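PDB 2GS4: protein YciF from Escherichia coli, which is a homodimeric stress protein with a ferritin-like helical fold related to rubrerythrin that probably binds metal, though its precise role is not established. Local coordinates for residues A[31-40]-A[97-105]. Sequence-based numbering, arbitrary orientation.
Sequences LARATSNEKL and VRDAALIAA
Arg98 and Asp99, neighbours on helix 95-126, grip the turn between helices 6-33 and 38-63 at two points. The guanidinium of Arg98 meets Ala34 O with its edge: NE donates at 2.8 Å, almost in line with the carbonyl, while the bond from NH1 is weak. CG anti to the backbone N (chi1 177°) and a chain extended to NE carry the guanidinium across to the turn. Beside it, Thr35 OG1 donates to Asp99 OD2 at 2.7 Å, coming from above the carboxylate plane, and a water joins Asp99 OD1 to Ser36 OG. Alongside, Leu102 puts CD1 against Thr35 CB and CD2 against Leu31 CD2, while Leu40 CD2 lies 3.8 Å from Ile103 CG1.

In the second shell, Thr35 suits its place because OG1 also accepts from Asn37 N, closing an ST turn; Asn37, N-cap of helix 38-63, accepts from Leu40 N with OD1. Arg98 NH1 also donates to Ile89 O, ending helix 76-89, and NH2 to Glu93 O; an alanine here would probably leave Ala34 O without its side-chain donors and untie the turn from both. Hydroxyl and water, each donating to one carboxylate oxygen, probably help buried Asp99 keep its negative charge.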
ATOM      1  N   LEU A  31      13.627  -7.614 -11.709  1.00 28.63           N
ATOM      2  CA  LEU A  31      12.774  -8.782 -11.911  1.00 30.81           C
ATOM      3  C   LEU A  31      13.032  -9.451 -13.246  1.00 30.63           C
ATOM      4  O   LEU A  31      13.058 -10.678 -13.329  1.00 28.76           O
ATOM      5  CB  LEU A  31      11.293  -8.417 -11.815  1.00 23.68           C
ATOM      6  CG  LEU A  31      10.731  -8.179 -10.418  1.00 24.92           C
ATOM      7  CD1 LEU A  31       9.361  -7.555 -10.561  1.00 23.95           C
ATOM      8  CD2 LEU A  31      10.659  -9.492  -9.638  1.00 22.83           C
ATOM      9  N   ALA A  32      13.221  -8.660 -14.295  1.00 26.99           N
ATOM     10  CA  ALA A  32      13.461  -9.243 -15.600  1.00 28.40           C
ATOM     11  C   ALA A  32      14.709 -10.132 -15.594  1.00 32.94           C
ATOM     12  O   ALA A  32      14.764 -11.120 -16.328  1.00 31.85           O
ATOM     13  CB  ALA A  32      13.584  -8.146 -16.652  1.00 28.90           C
ATOM     14  N   ARG A  33      15.700  -9.787 -14.766  1.00 25.09           N
ATOM     15  CA  ARG A  33      16.946 -10.560 -14.660  1.00 27.27           C
ATOM     16  C   ARG A  33      16.867 -11.655 -13.589  1.00 36.88           C
ATOM     17  O   ARG A  33      17.796 -12.446 -13.439  1.00 41.20           O
ATOM     18  CB  ARG A  33      18.133  -9.647 -14.296  1.00 34.47           C
ATOM     19  CG  ARG A  33      18.419  -8.524 -15.276  1.00 36.42           C
ATOM     20  CD  ARG A  33      19.503  -7.549 -14.791  1.00 36.24           C
ATOM     21  NE  ARG A  33      19.512  -6.371 -15.656  1.00 64.90           N
ATOM     22  CZ  ARG A  33      20.598  -5.799 -16.167  1.00 83.97           C
ATOM     23  NH1 ARG A  33      21.808  -6.280 -15.901  1.00 71.07           N
ATOM     24  NH2 ARG A  33      20.469  -4.752 -16.973  1.00 72.89           N
ATOM     25  N   ALA A  34      15.768 -11.700 -12.844  1.00 31.53           N
ATOM     26  CA  ALA A  34      15.633 -12.688 -11.776  1.00 27.52           C
ATOM     27  C   ALA A  34      15.093 -14.047 -12.207  1.00 25.74           C
ATOM     28  O   ALA A  34      15.016 -14.967 -11.388  1.00 26.97           O
ATOM     29  CB  ALA A  34      14.755 -12.118 -10.662  1.00 30.06           C
ATOM     30  N   THR A  35      14.747 -14.191 -13.482  1.00 24.72           N
ATOM     31  CA  THR A  35      14.176 -15.443 -13.958  1.00 29.80           C
ATOM     32  C   THR A  35      14.745 -15.965 -15.277  1.00 39.45           C
ATOM     33  O   THR A  35      15.096 -15.189 -16.165  1.00 33.01           O
ATOM     34  CB  THR A  35      12.657 -15.281 -14.111  1.00 29.77           C
ATOM     35  OG1 THR A  35      12.088 -16.493 -14.612  1.00 31.31           O
ATOM     36  CG2 THR A  35      12.346 -14.142 -15.069  1.00 36.42           C
ATOM     37  N   SER A  36      14.819 -17.289 -15.400  1.00 35.31           N
ATOM     38  CA  SER A  36      15.328 -17.913 -16.618  1.00 46.38           C
ATOM     39  C   SER A  36      14.191 -18.180 -17.602  1.00 39.31           C
ATOM     40  O   SER A  36      14.418 -18.694 -18.696  1.00 45.15           O
ATOM     41  CB  SER A  36      16.048 -19.231 -16.295  1.00 39.39           C
ATOM     42  OG  SER A  36      15.160 -20.183 -15.734  1.00 43.56           O
ATOM     43  N   ASN A  37      12.968 -17.840 -17.203  1.00 26.62           N
ATOM     44  CA  ASN A  37      11.805 -18.024 -18.062  1.00 28.69           C
ATOM     45  C   ASN A  37      11.792 -16.794 -18.977  1.00 31.56           C
ATOM     46  O   ASN A  37      11.413 -15.696 -18.559  1.00 29.40           O
ATOM     47  CB  ASN A  37      10.532 -18.094 -17.207  1.00 28.15           C
ATOM     48  CG  ASN A  37       9.255 -18.024 -18.040  1.00 41.51           C
ATOM     49  OD1 ASN A  37       9.192 -17.302 -19.034  1.00 37.22           O
ATOM     50  ND2 ASN A  37       8.226 -18.756 -17.621  1.00 44.60           N
ATOM     51  N   GLU A  38      12.231 -16.987 -20.219  1.00 32.20           N
ATOM     52  CA  GLU A  38      12.311 -15.917 -21.209  1.00 34.91           C
ATOM     53  C   GLU A  38      11.013 -15.149 -21.402  1.00 28.84           C
ATOM     54  O   GLU A  38      11.026 -13.922 -21.529  1.00 29.07           O
ATOM     55  CB  GLU A  38      12.766 -16.483 -22.556  1.00 38.70           C
ATOM     56  CG  GLU A  38      12.831 -15.447 -23.657  1.00 37.53           C
ATOM     57  CD  GLU A  38      14.250 -15.100 -24.050  1.00 79.29           C
ATOM     58  OE1 GLU A  38      14.996 -14.557 -23.208  1.00 67.92           O
ATOM     59  OE2 GLU A  38      14.616 -15.377 -25.210  1.00 83.36           O
ATOM     60  N   LYS A  39       9.891 -15.867 -21.440  1.00 26.17           N
ATOM     61  CA  LYS A  39       8.601 -15.223 -21.620  1.00 28.70           C
ATOM     62  C   LYS A  39       8.265 -14.327 -20.425  1.00 36.78           C
ATOM     63  O   LYS A  39       7.677 -13.261 -20.597  1.00 27.76           O
ATOM     64  CB  LYS A  39       7.499 -16.273 -21.853  1.00 34.02           C
ATOM     65  CG  LYS A  39       7.540 -16.891 -23.256  1.00 40.60           C
ATOM     66  CD  LYS A  39       7.492 -15.789 -24.321  1.00 52.91           C
ATOM     67  CE  LYS A  39       7.757 -16.312 -25.729  1.00 75.31           C
ATOM     68  NZ  LYS A  39       6.623 -17.085 -26.301  1.00 71.83           N
ATOM     69  N   LEU A  40       8.642 -14.753 -19.220  1.00 27.81           N
ATOM     70  CA  LEU A  40       8.371 -13.950 -18.029  1.00 27.01           C
ATOM     71  C   LEU A  40       9.315 -12.753 -18.021  1.00 25.27           C
ATOM     72  O   LEU A  40       8.900 -11.624 -17.752  1.00 24.27           O
ATOM     73  CB  LEU A  40       8.569 -14.778 -16.749  1.00 25.04           C
ATOM     74  CG  LEU A  40       8.384 -14.017 -15.428  1.00 32.14           C
ATOM     75  CD1 LEU A  40       7.041 -13.309 -15.440  1.00 27.31           C
ATOM     76  CD2 LEU A  40       8.467 -14.977 -14.243  1.00 26.55           C
ATOM     77  N   VAL A  97       8.959 -23.015  -9.052  1.00 22.76           N
ATOM     78  CA  VAL A  97       8.607 -22.511  -7.721  1.00 23.23           C
ATOM     79  C   VAL A  97       8.898 -21.026  -7.744  1.00 21.75           C
ATOM     80  O   VAL A  97       8.048 -20.189  -7.432  1.00 22.77           O
ATOM     81  CB  VAL A  97       9.482 -23.157  -6.629  1.00 23.61           C
ATOM     82  CG1 VAL A  97       9.017 -22.737  -5.258  1.00 17.47           C
ATOM     83  CG2 VAL A  97       9.446 -24.666  -6.777  1.00 26.46           C
ATOM     84  N   ARG A  98      10.128 -20.722  -8.132  1.00 22.71           N
ATOM     85  CA  ARG A  98      10.616 -19.366  -8.232  1.00 23.35           C
ATOM     86  C   ARG A  98       9.726 -18.474  -9.086  1.00 24.26           C
ATOM     87  O   ARG A  98       9.370 -17.366  -8.678  1.00 24.87           O
ATOM     88  CB  ARG A  98      12.026 -19.388  -8.810  1.00 22.50           C
ATOM     89  CG  ARG A  98      12.607 -18.023  -9.025  1.00 30.31           C
ATOM     90  CD  ARG A  98      14.077 -18.103  -9.379  1.00 31.45           C
ATOM     91  NE  ARG A  98      14.695 -16.785  -9.290  1.00 32.71           N
ATOM     92  CZ  ARG A  98      15.353 -16.336  -8.227  1.00 39.18           C
ATOM     93  NH1 ARG A  98      15.871 -15.116  -8.235  1.00 35.37           N
ATOM     94  NH2 ARG A  98      15.514 -17.112  -7.161  1.00 29.49           N
ATOM     95  N   ASP A  99       9.357 -18.959 -10.265  1.00 22.18           N
ATOM     96  CA  ASP A  99       8.526 -18.187 -11.179  1.00 24.70           C
ATOM     97  C   ASP A  99       7.082 -17.981 -10.697  1.00 23.58           C
ATOM     98  O   ASP A  99       6.470 -16.951 -10.982  1.00 22.54           O
ATOM     99  CB  ASP A  99       8.554 -18.836 -12.567  1.00 22.55           C
ATOM    100  CG  ASP A  99       9.937 -18.762 -13.216  1.00 33.77           C
ATOM    101  OD1 ASP A  99      10.207 -19.550 -14.148  1.00 39.01           O
ATOM    102  OD2 ASP A  99      10.755 -17.912 -12.797  1.00 30.15           O
ATOM    103  N   ALA A 100       6.543 -18.949  -9.962  1.00 22.70           N
ATOM    104  CA  ALA A 100       5.181 -18.837  -9.442  1.00 24.08           C
ATOM    105  C   ALA A 100       5.153 -17.679  -8.452  1.00 22.86           C
ATOM    106  O   ALA A 100       4.225 -16.870  -8.439  1.00 24.06           O
ATOM    107  CB  ALA A 100       4.769 -20.130  -8.743  1.00 22.15           C
ATOM    108  N   ALA A 101       6.188 -17.612  -7.626  1.00 19.44           N
ATOM    109  CA  ALA A 101       6.306 -16.558  -6.630  1.00 20.75           C
ATOM    110  C   ALA A 101       6.564 -15.202  -7.286  1.00 18.56           C
ATOM    111  O   ALA A 101       5.996 -14.198  -6.877  1.00 19.79           O
ATOM    112  CB  ALA A 101       7.427 -16.889  -5.653  1.00 19.53           C
ATOM    113  N   LEU A 102       7.414 -15.173  -8.304  1.00 20.33           N
ATOM    114  CA  LEU A 102       7.715 -13.909  -8.981  1.00 21.65           C
ATOM    115  C   LEU A 102       6.468 -13.334  -9.644  1.00 20.23           C
ATOM    116  O   LEU A 102       6.176 -12.145  -9.520  1.00 20.70           O
ATOM    117  CB  LEU A 102       8.840 -14.103 -10.005  1.00 23.84           C
ATOM    118  CG  LEU A 102      10.204 -14.363  -9.352  1.00 26.23           C
ATOM    119  CD1 LEU A 102      11.251 -14.698 -10.412  1.00 28.56           C
ATOM    120  CD2 LEU A 102      10.626 -13.141  -8.556  1.00 24.66           C
ATOM    121  N   ILE A 103       5.709 -14.191 -10.316  1.00 21.38           N
ATOM    122  CA  ILE A 103       4.481 -13.776 -10.974  1.00 20.56           C
ATOM    123  C   ILE A 103       3.478 -13.309  -9.921  1.00 20.80           C
ATOM    124  O   ILE A 103       2.854 -12.261 -10.069  1.00 20.29           O
ATOM    125  CB  ILE A 103       3.906 -14.945 -11.789  1.00 21.67           C
ATOM    126  CG1 ILE A 103       4.913 -15.318 -12.881  1.00 20.97           C
ATOM    127  CG2 ILE A 103       2.547 -14.583 -12.367  1.00 21.75           C
ATOM    128  CD1 ILE A 103       4.459 -16.395 -13.829  1.00 24.02           C
ATOM    129  N   ALA A 104       3.353 -14.075  -8.842  1.00 21.48           N
ATOM    130  CA  ALA A 104       2.437 -13.726  -7.762  1.00 18.83           C
ATOM    131  C   ALA A 104       2.829 -12.394  -7.116  1.00 20.57           C
ATOM    132  O   ALA A 104       1.966 -11.572  -6.811  1.00 23.91           O
ATOM    133  CB  ALA A 104       2.408 -14.841  -6.714  1.00 19.36           C
ATOM    134  N   ALA A 105       4.123 -12.185  -6.901  1.00 20.91           N
ATOM    135  CA  ALA A 105       4.581 -10.937  -6.308  1.00 21.65           C
ATOM    136  C   ALA A 105       4.239  -9.795  -7.257  1.00 21.31           C
ATOM    137  O   ALA A 105       3.780  -8.741  -6.828  1.00 19.44           O
ATOM    138  CB  ALA A 105       6.082 -10.991  -6.054  1.00 21.47           C
TER
HETATM  139  O   HOH W   1      12.430 -20.887 -15.388  1.00 32.24           O